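Local coordinates for AHL synthase (Burkholderia glumae, PDB 3P2H), which probably makes N-acyl-homoserine lactone quorum-sensing signals from a fatty acyl-[acyl-carrier protein] and S-adenosyl-L-methionine, releasing S-methyl-5'-thioadenosine, at residues Tyr22-Phe27 and Asp39-Arg44; Gly66-Leu71 and Ser101-Thr106; Asp45-Asp50 and Pro76-Glu81; Gln2-Glu7 and Leu56-Asn61. The protein carries 3 engineered substitutions. All coordinates share one frame; numbering follows the deposited sequence.

Contact 1. Residues Tyr22-Phe27 and Asp39-Arg44; sequences YRYRVF and DEKMER. Engineered in segment 39-44: Met42 (natural residue Phe). With NOO (N-(3-oxocyclohex-1-en-1-yl)octanamide), chain C.
Arg23 and Glu43 meet because the chain of Arg23 bends at chi3 (53°) while Glu43 sends CG anti to its backbone N (chi1 -177°) and then folds at chi2, and the two side chains cross at about a right angle. Arg23 approaches side-on and spends two N-H groups on a single oxygen. Arg23 NE lies 2.8 Å from Glu43 OE1, Arg23 NH2 lies 3.1 Å from the same OE1, and both come from one face of the carboxylate. NE stands above the carboxylate plane; NH2, on the syn side, is also tilted out of it; for the guanidinium, OE1 lies in plane. A weak third bond joins Arg23 NH2 to Glu43 OE2 at 3.4 Å. The backbone O of Glu43 lies over a face of the guanidinium without bonding to it.

One helical position on, Tyr24 is pressed against the loop: Tyr24 CD2 is 3.7 Å from Lys41 CB, and Lys41 CA lies over one ring face, toward the rim. Glu43 CB fits against the Tyr24 backbone, 3.5 Å from Tyr24 N. Met42, an engineered residue, adds backbone contacts to the same ring. Phe27 turns its ring edge to the inhibitor, with Phe27 CE1 3.3 Å from NOO C4, and its CD2 approaches Glu43 OE1.

Helix 13-30 is thereby joined to the loop that follows it beside the inhibitor, with MTA about 6 Å from the Glu43 side chain. Arg23 NH1 pairs with Asp48, and Glu43 OE1 also with Arg102 NE. Two arginines thus converge on one buried carboxylate oxygen, which ties helix, loop and the strand carrying Arg102 together.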
# COMPACT_ATOMS: atom_id res chain seq x y z
N TYR A 22 -0.37 -12.19 8.60
CA TYR A 22 0.55 -11.09 8.80
C TYR A 22 -0.23 -9.79 8.92
O TYR A 22 0.09 -8.94 9.75
CB TYR A 22 1.53 -10.97 7.64
CG TYR A 22 2.47 -9.80 7.80
CD1 TYR A 22 3.48 -9.82 8.75
CD2 TYR A 22 2.33 -8.67 7.01
CE1 TYR A 22 4.34 -8.73 8.91
CE2 TYR A 22 3.17 -7.57 7.16
CZ TYR A 22 4.17 -7.61 8.11
OH TYR A 22 5.00 -6.53 8.25
N ARG A 23 -1.26 -9.63 8.10
CA ARG A 23 -2.07 -8.42 8.16
C ARG A 23 -2.83 -8.35 9.48
O ARG A 23 -2.98 -7.27 10.05
CB ARG A 23 -3.02 -8.35 6.96
CG ARG A 23 -2.34 -7.79 5.72
CD ARG A 23 -3.21 -7.88 4.47
NE ARG A 23 -4.52 -7.28 4.64
CZ ARG A 23 -5.39 -7.13 3.64
NH1 ARG A 23 -5.06 -7.53 2.42
NH2 ARG A 23 -6.59 -6.61 3.87
N TYR A 24 -3.30 -9.49 9.97
CA TYR A 24 -4.02 -9.50 11.24
C TYR A 24 -3.10 -8.99 12.35
O TYR A 24 -3.48 -8.14 13.15
CB TYR A 24 -4.48 -10.91 11.61
CG TYR A 24 -5.20 -10.95 12.94
CD1 TYR A 24 -6.55 -10.63 13.03
CD2 TYR A 24 -4.51 -11.25 14.12
CE1 TYR A 24 -7.20 -10.59 14.27
CE2 TYR A 24 -5.15 -11.21 15.36
CZ TYR A 24 -6.50 -10.88 15.43
OH TYR A 24 -7.15 -10.81 16.64
N ARG A 25 -1.89 -9.53 12.39
CA ARG A 25 -0.93 -9.14 13.42
C ARG A 25 -0.55 -7.66 13.38
O ARG A 25 -0.38 -7.03 14.42
CB ARG A 25 0.31 -10.02 13.32
CG ARG A 25 0.02 -11.48 13.71
CD ARG A 25 1.23 -12.38 13.54
NE ARG A 25 1.34 -12.90 12.19
CZ ARG A 25 2.50 -13.07 11.56
NH1 ARG A 25 3.63 -12.74 12.17
NH2 ARG A 25 2.54 -13.55 10.32
N VAL A 26 -0.45 -7.09 12.19
CA VAL A 26 -0.08 -5.69 12.06
C VAL A 26 -1.25 -4.72 12.27
O VAL A 26 -1.20 -3.85 13.15
CB VAL A 26 0.53 -5.39 10.67
CG1 VAL A 26 0.78 -3.89 10.52
CG2 VAL A 26 1.83 -6.16 10.49
N PHE A 27 -2.29 -4.87 11.47
CA PHE A 27 -3.43 -3.97 11.53
C PHE A 27 -4.40 -4.18 12.68
O PHE A 27 -5.02 -3.22 13.13
CB PHE A 27 -4.16 -4.01 10.19
CG PHE A 27 -3.27 -3.66 9.04
CD1 PHE A 27 -2.92 -2.34 8.80
CD2 PHE A 27 -2.69 -4.66 8.27
CE1 PHE A 27 -2.00 -2.02 7.80
CE2 PHE A 27 -1.77 -4.34 7.27
CZ PHE A 27 -1.43 -3.03 7.04
N ASP A 39 -10.28 -18.10 16.41
CA ASP A 39 -9.87 -19.02 15.35
C ASP A 39 -8.67 -18.52 14.56
O ASP A 39 -7.72 -17.99 15.15
CB ASP A 39 -11.06 -19.26 14.42
CG ASP A 39 -12.28 -19.75 15.17
OD1 ASP A 39 -13.36 -19.12 15.06
OD2 ASP A 39 -12.16 -20.77 15.88
N GLU A 40 -8.70 -18.69 13.24
CA GLU A 40 -7.58 -18.27 12.40
C GLU A 40 -7.39 -16.76 12.37
O GLU A 40 -8.36 -15.99 12.32
CB GLU A 40 -7.75 -18.77 10.95
CG GLU A 40 -7.80 -20.28 10.77
CD GLU A 40 -9.15 -20.88 11.10
OE1 GLU A 40 -9.32 -22.10 10.91
OE2 GLU A 40 -10.06 -20.14 11.55
N LYS A 41 -6.13 -16.33 12.39
CA LYS A 41 -5.82 -14.91 12.33
C LYS A 41 -5.99 -14.48 10.88
O LYS A 41 -5.26 -14.92 10.00
CB LYS A 41 -4.38 -14.65 12.79
CG LYS A 41 -4.13 -15.00 14.24
CD LYS A 41 -2.68 -14.72 14.61
CE LYS A 41 -2.43 -15.01 16.07
NZ LYS A 41 -1.00 -14.79 16.43
N MET A 42 -6.97 -13.62 10.63
CA MET A 42 -7.23 -13.16 9.28
C MET A 42 -7.75 -11.74 9.25
O MET A 42 -8.71 -11.41 9.94
CB MET A 42 -8.24 -14.09 8.60
CG MET A 42 -8.78 -13.59 7.26
SD MET A 42 -7.50 -13.41 6.00
CE MET A 42 -7.13 -15.15 5.63
N GLU A 43 -7.11 -10.89 8.45
CA GLU A 43 -7.55 -9.51 8.31
C GLU A 43 -7.74 -9.26 6.82
O GLU A 43 -6.78 -9.23 6.07
CB GLU A 43 -6.51 -8.54 8.88
CG GLU A 43 -6.93 -7.07 8.85
CD GLU A 43 -6.94 -6.46 7.44
OE1 GLU A 43 -5.86 -6.26 6.86
OE2 GLU A 43 -8.04 -6.20 6.91
N ARG A 44 -9.00 -9.12 6.40
CA ARG A 44 -9.30 -8.83 5.00
C ARG A 44 -10.61 -8.06 4.91
O ARG A 44 -11.45 -8.15 5.81
CB ARG A 44 -9.40 -10.12 4.18
CG ARG A 44 -10.70 -10.89 4.33
CD ARG A 44 -10.86 -11.92 3.22
NE ARG A 44 -9.74 -12.87 3.19
CZ ARG A 44 -9.69 -13.96 2.44
NH1 ARG A 44 -10.70 -14.27 1.63
NH2 ARG A 44 -8.62 -14.76 2.50
C1 NOO C . 2.18 2.09 9.07
O1 NOO C . 2.91 2.87 9.66
C2 NOO C . 1.48 2.45 7.77
C3 NOO C . 0.24 1.91 7.41
C4 NOO C . -0.30 0.75 8.27
C5 NOO C . 0.81 -0.15 8.95
C6 NOO C . 1.91 0.68 9.68
N7 NOO C . -0.59 2.35 6.29
C8 NOO C . -1.33 1.69 5.27
O8 NOO C . -2.15 0.81 5.46
C9 NOO C . -1.11 2.10 3.79
C10 NOO C . -0.33 3.39 3.45
C11 NOO C . -0.83 3.96 2.09
C12 NOO C . 0.30 4.53 1.22
C13 NOO C . -0.25 5.19 -0.05
C14 NOO C . 0.63 6.37 -0.51
C15 NOO C . 0.22 6.88 -1.89

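Contact 2. Residues Gly66-Leu71 and Ser101-Thr106. With NOO (N-(3-oxocyclohex-1-en-1-yl)octanamide), chain C; MTA (5'-deoxy-5'-methylthioadenosine), chain B.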
# COMPACT_ATOMS: atom_id res chain seq x y z
N GLY A 66 6.60 -7.76 5.53
CA GLY A 66 6.10 -6.57 4.89
C GLY A 66 5.00 -6.88 3.89
O GLY A 66 4.97 -7.97 3.32
N CYS A 67 4.08 -5.94 3.69
CA CYS A 67 2.99 -6.15 2.75
C CYS A 67 2.50 -4.84 2.14
O CYS A 67 2.79 -3.75 2.64
CB CYS A 67 1.82 -6.87 3.42
SG CYS A 67 0.93 -5.93 4.70
N ALA A 68 1.75 -4.97 1.05
CA ALA A 68 1.18 -3.82 0.37
C ALA A 68 0.07 -4.32 -0.55
O ALA A 68 0.11 -5.46 -1.02
CB ALA A 68 2.24 -3.08 -0.43
N ARG A 69 -0.91 -3.47 -0.77
CA ARG A 69 -2.04 -3.80 -1.62
C ARG A 69 -2.16 -2.73 -2.69
O ARG A 69 -2.08 -1.55 -2.40
CB ARG A 69 -3.33 -3.85 -0.78
CG ARG A 69 -4.57 -4.18 -1.56
CD ARG A 69 -5.71 -4.61 -0.65
NE ARG A 69 -6.31 -3.50 0.08
CZ ARG A 69 -7.32 -3.63 0.93
NH1 ARG A 69 -7.82 -4.83 1.17
NH2 ARG A 69 -7.84 -2.57 1.53
N LEU A 70 -2.33 -3.17 -3.94
CA LEU A 70 -2.47 -2.25 -5.06
C LEU A 70 -3.79 -2.48 -5.78
O LEU A 70 -4.15 -3.61 -6.10
CB LEU A 70 -1.31 -2.43 -6.05
CG LEU A 70 0.05 -1.91 -5.58
CD1 LEU A 70 1.14 -2.34 -6.53
CD2 LEU A 70 -0.00 -0.40 -5.49
N LEU A 71 -4.52 -1.39 -6.02
CA LEU A 71 -5.81 -1.45 -6.70
C LEU A 71 -5.91 -0.35 -7.74
O LEU A 71 -5.44 0.75 -7.52
CB LEU A 71 -6.96 -1.27 -5.70
CG LEU A 71 -7.21 -2.35 -4.65
CD1 LEU A 71 -8.21 -1.82 -3.62
CD2 LEU A 71 -7.73 -3.62 -5.32
N SER A 101 -2.64 0.59 -0.48
CA SER A 101 -3.23 0.44 0.84
C SER A 101 -2.58 -0.72 1.60
O SER A 101 -1.73 -1.42 1.06
CB SER A 101 -4.74 0.22 0.75
OG SER A 101 -5.04 -0.92 -0.04
N ARG A 102 -3.00 -0.93 2.84
CA ARG A 102 -2.46 -2.00 3.68
C ARG A 102 -0.96 -2.11 3.46
O ARG A 102 -0.43 -3.17 3.12
CB ARG A 102 -3.15 -3.33 3.35
CG ARG A 102 -4.63 -3.39 3.74
CD ARG A 102 -4.85 -3.20 5.24
NE ARG A 102 -6.19 -3.60 5.67
CZ ARG A 102 -7.31 -2.92 5.41
NH1 ARG A 102 -8.47 -3.38 5.85
NH2 ARG A 102 -7.26 -1.78 4.73
N PHE A 103 -0.27 -0.99 3.66
CA PHE A 103 1.17 -0.93 3.48
C PHE A 103 1.86 -0.99 4.84
O PHE A 103 1.59 -0.17 5.71
CB PHE A 103 1.55 0.38 2.77
CG PHE A 103 3.01 0.49 2.44
CD1 PHE A 103 3.54 -0.15 1.33
CD2 PHE A 103 3.86 1.26 3.24
CE1 PHE A 103 4.89 -0.03 1.01
CE2 PHE A 103 5.22 1.38 2.93
CZ PHE A 103 5.73 0.73 1.81
N ALA A 104 2.75 -1.96 5.01
CA ALA A 104 3.46 -2.12 6.27
C ALA A 104 4.79 -2.84 6.08
O ALA A 104 4.95 -3.64 5.15
CB ALA A 104 2.59 -2.89 7.26
N ALA A 105 5.73 -2.57 6.98
CA ALA A 105 7.04 -3.20 6.95
C ALA A 105 7.49 -3.49 8.38
O ALA A 105 7.38 -2.64 9.26
CB ALA A 105 8.04 -2.29 6.26
N THR A 106 7.96 -4.71 8.61
CA THR A 106 8.44 -5.14 9.92
C THR A 106 9.97 -5.20 9.91
O THR A 106 10.64 -4.20 10.18
CB THR A 106 7.93 -6.55 10.27
OG1 THR A 106 6.50 -6.55 10.33
CG2 THR A 106 8.48 -6.99 11.63
C1 NOO C . 2.18 2.09 9.07
O1 NOO C . 2.91 2.87 9.66
C2 NOO C . 1.48 2.45 7.77
C3 NOO C . 0.24 1.91 7.41
C4 NOO C . -0.30 0.75 8.27
C5 NOO C . 0.81 -0.15 8.95
C6 NOO C . 1.91 0.68 9.68
N7 NOO C . -0.59 2.35 6.29
C8 NOO C . -1.33 1.69 5.27
O8 NOO C . -2.15 0.81 5.46
C9 NOO C . -1.11 2.10 3.79
C10 NOO C . -0.33 3.39 3.45
C11 NOO C . -0.83 3.96 2.09
C12 NOO C . 0.30 4.53 1.22
C13 NOO C . -0.25 5.19 -0.05
C14 NOO C . 0.63 6.37 -0.51
C15 NOO C . 0.22 6.88 -1.89
CS MTA B . -6.44 3.48 6.58
S5' MTA B . -6.75 4.61 7.98
C5' MTA B . -7.08 3.43 9.31
C4' MTA B . -8.58 3.22 9.54
O4' MTA B . -9.14 2.66 8.32
C2' MTA B . -9.45 1.00 9.93
O2' MTA B . -10.30 0.19 10.74
C3' MTA B . -8.78 2.20 10.68
O3' MTA B . -9.69 2.74 11.63
C1' MTA B . -10.13 1.69 8.74
N9 MTA B . -10.39 0.76 7.62
C8 MTA B . -9.46 0.04 6.91
N7 MTA B . -10.04 -0.68 5.98
C5 MTA B . -11.38 -0.46 6.03
C6 MTA B . -12.51 -0.94 5.30
N6 MTA B . -12.33 -1.84 4.26
N1 MTA B . -13.76 -0.48 5.63
C2 MTA B . -13.96 0.41 6.65
N3 MTA B . -12.89 0.87 7.36
C4 MTA B . -11.62 0.48 7.09
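A beta bulge interrupts the antiparallel pairing of strands 64-72 and 97-105 in the central sheet of this autoinducer synthase, right beside both bound ligands. Cys67 and Ala104 form a hydrogen-bonded pair, with Cys67 N 2.9 Å from Ala104 O. Arg69 and Ser101 form another, and the register slips by one residue between them, where the chain turns a corner at Arg102.

On the face carrying Cys67 and Arg69, Arg69 NE donates an almost straight bond (168°) to Ser101 OG, 2.9 Å away and close to the guanidinium plane. Arg102 runs beside Arg69, pointing the same way, and lays CG over the centre of its guanidinium. The two cations come close, Arg69 NH2 to Arg102 NH2 being 3.3 Å; nearby acids probably offset this, since Asp45 pairs with both arginines, Asp48 with Arg69 and Glu43 with Arg102. Ala68 CB touches the edge of the Phe103 ring at CD1.

The corner also presents groups to the ligands. Phe103 N makes a weak bond to the inhibitor amide oxygen, NOO O8, at 3.2 Å. Both terminal nitrogens of Arg102 make weak bonds to one adenine atom, MTA N7, NH1 at 3.1 Å and NH2 at 3.2 Å.

Contact 3. Residues Asp45-Asp50 and Pro76-Glu81; sequences DQYDRD and PYLLQE. With MTA (5'-deoxy-5'-methylthioadenosine), chain B.
Tyr47 reaches from the 45-48 turn along the short helix 78-81, from its start to Glu81, its CG anti to the carbonyl carbon (chi1 -59°). CB packs on the guanidinium of Arg69. Beyond it, CG comes near Leu78 N, and CD1 passes Tyr77 CA and Pro76 O. Tyr47 CE1 lies 3.4 Å from Tyr77 C, while Tyr47 CE2 on the other side of the ring meets Leu78 CD1 at 3.6 Å. The ring is sandwiched: Leu78 N is over one face and Gln46 CG over the opposite one, each toward the rim. At the tip, Tyr47 OH donates to the anti lone pair of Glu81 OE2 over 2.7 Å. Water 1 accepts from Gln46 NE2 and donates to that same OE2.

Arg49 makes a second link, Arg49 NH1 giving a nearly straight bond (169°) to Pro76 O at 3.0 Å. Water 2 bridges Arg49 NH2 to the same carbonyl, and Asp51 pairs with Arg49 NE.

The turn is type I, from Asp45 to Asp48, and Asp45 OD1 accepts from Tyr47 N in an Asx turn. OD2 accepts from the adenine amine and also pairs with Arg102: MTA N6 lies 2.8 Å from Asp45 OD2 and 3.0 Å from Gln46 OE1, and Leu78 CD1 packs 3.7 Å from MTA C6. Two acceptors thus read the amino group of the nucleoside.

The contact joins the loop between helix 13-30 and strand 53-58 to helix 78-81, whose N-cap is Tyr77. Tyr47 also touches Arg69 and Leu71 of strand 64-72, and Leu78 reaches Arg102 of strand 97-105.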
# COMPACT_ATOMS: atom_id res chain seq x y z
N ASP A 45 -10.76 -7.27 3.85
CA ASP A 45 -11.98 -6.49 3.65
C ASP A 45 -12.52 -6.69 2.23
O ASP A 45 -12.09 -7.59 1.51
CB ASP A 45 -11.71 -5.00 3.90
CG ASP A 45 -10.66 -4.42 2.98
OD1 ASP A 45 -10.38 -5.03 1.93
OD2 ASP A 45 -10.13 -3.34 3.29
N GLN A 46 -13.46 -5.84 1.83
CA GLN A 46 -14.08 -5.94 0.51
C GLN A 46 -13.13 -5.61 -0.65
O GLN A 46 -13.47 -5.83 -1.81
CB GLN A 46 -15.31 -5.03 0.41
CG GLN A 46 -14.99 -3.54 0.40
CD GLN A 46 -15.09 -2.91 1.77
OE1 GLN A 46 -14.45 -3.36 2.72
NE2 GLN A 46 -15.89 -1.85 1.88
N TYR A 47 -11.96 -5.07 -0.33
CA TYR A 47 -11.01 -4.71 -1.37
C TYR A 47 -10.00 -5.80 -1.71
O TYR A 47 -9.13 -5.62 -2.56
CB TYR A 47 -10.31 -3.41 -0.97
CG TYR A 47 -11.33 -2.31 -0.80
CD1 TYR A 47 -12.03 -1.82 -1.90
CD2 TYR A 47 -11.68 -1.85 0.46
CE1 TYR A 47 -13.06 -0.91 -1.74
CE2 TYR A 47 -12.71 -0.93 0.63
CZ TYR A 47 -13.40 -0.47 -0.48
OH TYR A 47 -14.46 0.38 -0.32
N ASP A 48 -10.14 -6.95 -1.04
CA ASP A 48 -9.28 -8.09 -1.30
C ASP A 48 -10.06 -8.96 -2.29
O ASP A 48 -10.92 -9.73 -1.89
CB ASP A 48 -8.99 -8.83 -0.00
CG ASP A 48 -8.09 -8.04 0.92
OD1 ASP A 48 -6.97 -7.70 0.49
OD2 ASP A 48 -8.50 -7.75 2.06
N ARG A 49 -9.75 -8.81 -3.57
CA ARG A 49 -10.45 -9.53 -4.64
C ARG A 49 -9.48 -10.31 -5.51
O ARG A 49 -8.26 -10.19 -5.37
CB ARG A 49 -11.21 -8.54 -5.52
CG ARG A 49 -11.98 -7.47 -4.75
CD ARG A 49 -12.70 -6.49 -5.69
NE ARG A 49 -11.79 -5.84 -6.62
CZ ARG A 49 -11.53 -4.53 -6.65
NH1 ARG A 49 -12.12 -3.71 -5.78
NH2 ARG A 49 -10.69 -4.04 -7.55
N ASP A 50 -10.01 -11.10 -6.43
CA ASP A 50 -9.17 -11.89 -7.32
C ASP A 50 -8.22 -11.00 -8.11
O ASP A 50 -7.10 -11.39 -8.41
CB ASP A 50 -10.00 -12.71 -8.31
CG ASP A 50 -10.78 -13.83 -7.65
OD1 ASP A 50 -10.48 -14.19 -6.48
OD2 ASP A 50 -11.69 -14.37 -8.31
N PRO A 76 -13.59 -0.19 -7.73
CA PRO A 76 -13.81 0.21 -6.34
C PRO A 76 -12.55 0.19 -5.47
O PRO A 76 -11.77 -0.76 -5.54
CB PRO A 76 -14.85 -0.79 -5.85
CG PRO A 76 -15.64 -1.07 -7.10
CD PRO A 76 -14.55 -1.23 -8.13
N TYR A 77 -12.35 1.24 -4.68
CA TYR A 77 -11.21 1.30 -3.77
C TYR A 77 -11.51 2.00 -2.43
O TYR A 77 -12.49 2.74 -2.30
CB TYR A 77 -9.97 1.90 -4.46
CG TYR A 77 -10.04 3.33 -4.94
CD1 TYR A 77 -10.70 3.66 -6.13
CD2 TYR A 77 -9.36 4.34 -4.27
CE1 TYR A 77 -10.65 4.98 -6.64
CE2 TYR A 77 -9.31 5.64 -4.76
CZ TYR A 77 -9.95 5.95 -5.95
OH TYR A 77 -9.84 7.23 -6.45
N LEU A 78 -10.66 1.74 -1.44
CA LEU A 78 -10.83 2.25 -0.07
C LEU A 78 -11.03 3.75 0.14
O LEU A 78 -12.02 4.17 0.73
CB LEU A 78 -9.66 1.74 0.79
CG LEU A 78 -9.73 1.92 2.31
CD1 LEU A 78 -11.06 1.41 2.83
CD2 LEU A 78 -8.57 1.17 2.96
N LEU A 79 -10.09 4.56 -0.32
CA LEU A 79 -10.20 6.01 -0.16
C LEU A 79 -11.48 6.53 -0.82
O LEU A 79 -12.19 7.37 -0.28
CB LEU A 79 -8.96 6.68 -0.79
CG LEU A 79 -8.84 8.20 -0.78
CD1 LEU A 79 -8.98 8.75 0.64
CD2 LEU A 79 -7.50 8.60 -1.38
N GLN A 80 -11.77 6.00 -2.00
CA GLN A 80 -12.94 6.39 -2.77
C GLN A 80 -14.26 6.15 -2.07
O GLN A 80 -15.07 7.07 -1.92
CB GLN A 80 -12.93 5.65 -4.10
CG GLN A 80 -14.19 5.81 -4.94
CD GLN A 80 -14.21 4.84 -6.10
OE1 GLN A 80 -14.23 3.63 -5.90
NE2 GLN A 80 -14.22 5.37 -7.31
N GLU A 81 -14.48 4.91 -1.65
CA GLU A 81 -15.73 4.51 -1.01
C GLU A 81 -15.85 4.74 0.49
O GLU A 81 -16.91 5.12 0.97
CB GLU A 81 -16.01 3.04 -1.32
CG GLU A 81 -16.25 2.78 -2.79
CD GLU A 81 -16.61 1.34 -3.11
OE1 GLU A 81 -17.22 1.13 -4.17
OE2 GLU A 81 -16.27 0.44 -2.31
CS MTA B . -6.44 3.48 6.58
S5' MTA B . -6.75 4.61 7.98
C5' MTA B . -7.08 3.43 9.31
C4' MTA B . -8.58 3.22 9.54
O4' MTA B . -9.14 2.66 8.32
C2' MTA B . -9.45 1.00 9.93
O2' MTA B . -10.30 0.19 10.74
C3' MTA B . -8.78 2.20 10.68
O3' MTA B . -9.69 2.74 11.63
C1' MTA B . -10.13 1.69 8.74
N9 MTA B . -10.39 0.76 7.62
C8 MTA B . -9.46 0.04 6.91
N7 MTA B . -10.04 -0.68 5.98
C5 MTA B . -11.38 -0.46 6.03
C6 MTA B . -12.51 -0.94 5.30
N6 MTA B . -12.33 -1.84 4.26
N1 MTA B . -13.76 -0.48 5.63
C2 MTA B . -13.96 0.41 6.65
N3 MTA B . -12.89 0.87 7.36
C4 MTA B . -11.62 0.48 7.09
O HOH W 1 -17.54 -0.71 -0.00
O HOH W 2 -9.85 -1.26 -7.49

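Contact 4. Residues Gln2-Glu7 and Leu56-Asn61; sequences QTFVHE and LGRDAN
Arg58 lies across the face of the Phe4 ring with its aliphatic chain rather than its charge, on an antiparallel pair of strands, 2-6 and 53-58, at the edge of the mixed sheet formed by N-terminal strand 2-6. Extended from CG to NE, the arginine puts Arg58 CD 4.0 Å from the Phe4 ring centroid in a CH-pi contact. Its guanidinium stands nearly perpendicular to the ring, and Arg58 CZ is 5.7 Å from the Phe4 centroid, a cation-pi attraction that is weak at most.

Beneath the side chains the backbones make two hydrogen-bonded pairs, Gln2 with Arg58 and Phe4 with Leu56, flanking the non-hydrogen-bonded pair of Thr3 and Gly57. Phe4 N to Leu56 O is the shortest of these bonds at 2.7 Å, and Leu56 O also lies in the plane of the Phe4 ring at its edge.

His6 crosses Leu56 at about a right angle, His6 CD2 4.0 Å from Leu56 CG. Leu56 also packs on Ile15 and Leu19 of helix 13-30, so the sheet face bearing Leu56 and Arg58 rests against that helix. Arg58 NH1 bonds to Gly62 O and forms a salt bridge with Glu18. Water 3 joins the strands, 2.8 Å from His6 NE2 and accepting from Arg58 NE at 3.0 Å.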
# COMPACT_ATOMS: atom_id res chain seq x y z
N GLN A 2 13.47 -9.38 0.78
CA GLN A 2 13.28 -9.71 -0.63
C GLN A 2 11.79 -9.50 -0.88
O GLN A 2 10.96 -9.88 -0.06
CB GLN A 2 13.69 -11.16 -0.88
CG GLN A 2 13.64 -11.61 -2.33
CD GLN A 2 14.63 -12.72 -2.63
OE1 GLN A 2 14.55 -13.81 -2.06
NE2 GLN A 2 15.56 -12.45 -3.54
N THR A 3 11.44 -8.91 -2.02
CA THR A 3 10.04 -8.64 -2.32
C THR A 3 9.43 -9.59 -3.36
O THR A 3 10.11 -10.02 -4.29
CB THR A 3 9.85 -7.19 -2.78
OG1 THR A 3 10.56 -6.99 -4.00
CG2 THR A 3 10.38 -6.22 -1.72
N PHE A 4 8.15 -9.89 -3.17
CA PHE A 4 7.41 -10.79 -4.05
C PHE A 4 6.09 -10.15 -4.44
O PHE A 4 5.26 -9.86 -3.57
CB PHE A 4 7.12 -12.12 -3.34
CG PHE A 4 8.35 -12.85 -2.90
CD1 PHE A 4 9.11 -12.38 -1.83
CD2 PHE A 4 8.75 -14.00 -3.56
CE1 PHE A 4 10.26 -13.05 -1.43
CE2 PHE A 4 9.91 -14.67 -3.17
CZ PHE A 4 10.66 -14.20 -2.11
N VAL A 5 5.90 -9.92 -5.73
CA VAL A 5 4.67 -9.32 -6.23
C VAL A 5 3.76 -10.39 -6.83
O VAL A 5 4.15 -11.12 -7.75
CB VAL A 5 4.97 -8.25 -7.29
CG1 VAL A 5 3.68 -7.60 -7.76
CG2 VAL A 5 5.91 -7.20 -6.72
N HIS A 6 2.55 -10.47 -6.31
CA HIS A 6 1.56 -11.44 -6.76
C HIS A 6 0.47 -10.70 -7.54
O HIS A 6 -0.30 -9.94 -6.97
CB HIS A 6 0.94 -12.15 -5.56
CG HIS A 6 1.94 -12.89 -4.71
ND1 HIS A 6 2.24 -14.22 -4.91
CD2 HIS A 6 2.72 -12.47 -3.68
CE1 HIS A 6 3.16 -14.59 -4.03
NE2 HIS A 6 3.47 -13.55 -3.28
N GLU A 7 0.43 -10.92 -8.85
CA GLU A 7 -0.57 -10.27 -9.71
C GLU A 7 -1.16 -11.25 -10.73
O GLU A 7 -1.44 -10.87 -11.87
CB GLU A 7 0.07 -9.07 -10.44
CG GLU A 7 1.41 -9.36 -11.06
CD GLU A 7 2.15 -8.11 -11.55
OE1 GLU A 7 3.39 -8.15 -11.58
OE2 GLU A 7 1.50 -7.11 -11.91
N LEU A 56 4.57 -8.75 -1.09
CA LEU A 56 4.95 -9.34 0.19
C LEU A 56 6.46 -9.26 0.33
O LEU A 56 7.19 -9.52 -0.62
CB LEU A 56 4.53 -10.81 0.29
CG LEU A 56 3.08 -11.25 0.10
CD1 LEU A 56 2.91 -12.64 0.70
CD2 LEU A 56 2.14 -10.28 0.77
N GLY A 57 6.93 -8.89 1.51
CA GLY A 57 8.36 -8.83 1.75
C GLY A 57 8.66 -10.00 2.66
O GLY A 57 7.88 -10.27 3.57
N ARG A 58 9.75 -10.72 2.41
CA ARG A 58 10.12 -11.87 3.25
C ARG A 58 11.55 -11.74 3.77
O ARG A 58 12.43 -11.29 3.05
CB ARG A 58 9.97 -13.17 2.45
CG ARG A 58 8.52 -13.51 2.08
CD ARG A 58 8.45 -14.74 1.19
NE ARG A 58 7.08 -15.10 0.81
CZ ARG A 58 6.24 -15.78 1.58
NH1 ARG A 58 6.60 -16.18 2.80
NH2 ARG A 58 5.03 -16.08 1.13
N ASP A 59 11.76 -12.13 5.02
CA ASP A 59 13.08 -12.03 5.64
C ASP A 59 13.98 -13.20 5.28
O ASP A 59 13.61 -14.06 4.49
CB ASP A 59 12.96 -11.89 7.16
CG ASP A 59 12.38 -13.14 7.83
OD1 ASP A 59 11.95 -13.01 8.99
OD2 ASP A 59 12.36 -14.23 7.22
N ALA A 60 15.17 -13.24 5.88
CA ALA A 60 16.13 -14.30 5.61
C ALA A 60 15.56 -15.70 5.86
O ALA A 60 16.07 -16.68 5.33
CB ALA A 60 17.40 -14.10 6.46
N ASN A 61 14.50 -15.79 6.66
CA ASN A 61 13.90 -17.09 6.95
C ASN A 61 12.66 -17.35 6.10
O ASN A 61 11.91 -18.30 6.35
CB ASN A 61 13.52 -17.21 8.42
CG ASN A 61 14.71 -17.06 9.34
OD1 ASN A 61 15.78 -17.61 9.09
ND2 ASN A 61 14.53 -16.32 10.43
O HOH W 3 5.26 -14.70 -1.49

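In the fold
From the N terminus, strand 2-6 leads into helix 13-30, and the loop after that helix folds back on it to close contact 1. The chain continues through 45-50, the first half of contact 3, into strand 53-58, which closes contact 4; contact 1 therefore nests within contact 4. Strand 64-72 opens contact 2, helix 78-81 completes contact 3, and strand 97-105 closes contact 2, so contacts 2 and 3 cross, as do 3 and 4. Contacts 4 and 2 share a sheet, Gly66 O bonding to Gly57 N. Contacts 1, 2 and 3 are joined by salt bridges, and contacts 2 and 3 meet at MTA.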